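PDB 1VKU: acyl carrier protein from Thermotoga maritima, which probably carries the growing acyl chain, tethered through a phosphopantetheine arm, during fatty acid biosynthesis. Local coordinates for residues I51-I54 and D55-F59. Numbering follows the deposited sequence.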
# COMPACT_ATOMS: atom_id res chain seq x y z
N ILE A 51 3.02 11.21 6.71
CA ILE A 51 2.37 11.95 5.64
C ILE A 51 2.48 11.18 4.34
O ILE A 51 1.55 11.17 3.56
CB ILE A 51 3.00 13.35 5.47
CG1 ILE A 51 2.78 14.20 6.74
CG2 ILE A 51 2.43 14.05 4.24
CD1 ILE A 51 3.43 15.56 6.68
N ASP A 52 3.61 10.53 4.12
CA ASP A 52 3.78 9.70 2.93
C ASP A 52 2.82 8.51 2.94
O ASP A 52 2.31 8.12 1.90
CB ASP A 52 5.20 9.16 2.84
CG ASP A 52 6.23 10.20 2.53
OD1 ASP A 52 5.92 11.22 1.87
OD2 ASP A 52 7.40 10.06 2.91
N VAL A 53 2.64 7.90 4.11
CA VAL A 53 1.69 6.81 4.24
C VAL A 53 0.27 7.25 3.88
O VAL A 53 -0.41 6.53 3.17
CB VAL A 53 1.74 6.16 5.60
CG1 VAL A 53 0.58 5.18 5.76
CG2 VAL A 53 3.06 5.43 5.75
N ILE A 54 -0.16 8.42 4.37
CA ILE A 54 -1.46 9.01 4.00
C ILE A 54 -1.57 9.22 2.48
O ILE A 54 -2.59 8.87 1.90
CB ILE A 54 -1.69 10.34 4.75
CG1 ILE A 54 -1.87 10.08 6.24
CG2 ILE A 54 -2.85 11.14 4.15
CD1 ILE A 54 -1.75 11.30 7.12
N ASP A 55 -0.54 9.78 1.84
CA ASP A 55 -0.57 9.98 0.38
C ASP A 55 -0.65 8.63 -0.33
O ASP A 55 -1.47 8.45 -1.21
CB ASP A 55 0.65 10.74 -0.12
CG ASP A 55 0.56 12.23 0.11
OD1 ASP A 55 -0.48 12.88 -0.20
OD2 ASP A 55 1.53 12.87 0.58
N LEU A 56 0.21 7.70 0.05
CA LEU A 56 0.16 6.33 -0.48
C LEU A 56 -1.24 5.70 -0.37
O LEU A 56 -1.72 5.12 -1.34
CB LEU A 56 1.17 5.44 0.24
CG LEU A 56 1.42 4.04 -0.29
CD1 LEU A 56 2.01 4.09 -1.67
CD2 LEU A 56 2.38 3.41 0.66
N VAL A 57 -1.87 5.84 0.79
CA VAL A 57 -3.20 5.25 1.04
C VAL A 57 -4.24 5.90 0.11
O VAL A 57 -5.02 5.19 -0.51
CB VAL A 57 -3.59 5.34 2.54
CG1 VAL A 57 -5.07 5.10 2.77
CG2 VAL A 57 -2.73 4.38 3.39
N MSE A 58 -4.20 7.23 -0.02
CA MSE A 58 -5.14 7.94 -0.86
C MSE A 58 -4.95 7.58 -2.33
O MSE A 58 -5.93 7.54 -3.08
CB MSE A 58 -5.05 9.44 -0.65
CG MSE A 58 -5.60 9.87 0.68
SE MSE A 58 -5.13 11.77 1.07
CE MSE A 58 -6.49 12.64 -0.08
N PHE A 59 -3.71 7.28 -2.72
CA PHE A 59 -3.44 6.81 -4.09
C PHE A 59 -4.02 5.40 -4.33
O PHE A 59 -4.62 5.16 -5.36
CB PHE A 59 -1.96 6.82 -4.46
CG PHE A 59 -1.36 8.21 -4.69
CD1 PHE A 59 -1.95 9.12 -5.55
CD2 PHE A 59 -0.15 8.55 -4.07
CE1 PHE A 59 -1.37 10.36 -5.75
CE2 PHE A 59 0.42 9.78 -4.28
CZ PHE A 59 -0.19 10.68 -5.11
O HOH W 1 4.03 12.42 0.34
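Asp52 and Asp55 meet through a single water on one flank of helix 50-64, the helix of the acyl carrier protein fold that starts at Ser50, the predicted phosphopantetheine attachment serine, unmodified here. The water donates to both carboxylates, lying 2.7 Å from Asp52 OD1 and 2.6 Å from Asp55 OD2, and so spends its two hydrogens on two like-charged groups. Asp52 OD1 and Asp55 OD2 themselves stay 4.9 Å apart, and the shared water probably eases their repulsion. Asp52 OD2 is held separately, by a hydrogen bond to a residue adjoining this part of the helix. Asp55 has CG beside its own backbone N (chi1 -79°), which lays the carboxylate back along Ile51, and OD2 comes against the CG2 methyl of that residue.

The backbone here is regular alpha helix, with i to i+4 hydrogen bonds throughout. The carbonyls of Ile51, Asp52, Val53 and Ile54 accept from the amides of Asp55, Leu56, Val57 and Met58; the straightest bond, Leu56 N to Asp52 O, measures 2.8 Å with 172° at the hydrogen. Phe59 N continues the series to Asp55 O, and at the helix start Asp49 OD1 takes the amide of Asp52.

The inner face is apolar: Val53 and Val57 lean on Ile73, while Leu56 packs against Phe22, Ile25 and Phe43. On the exposed side Ile54 and Met58, a selenomethionine, run side by side, with Ile54 CG2 resting 3.9 Å from Met58 SE.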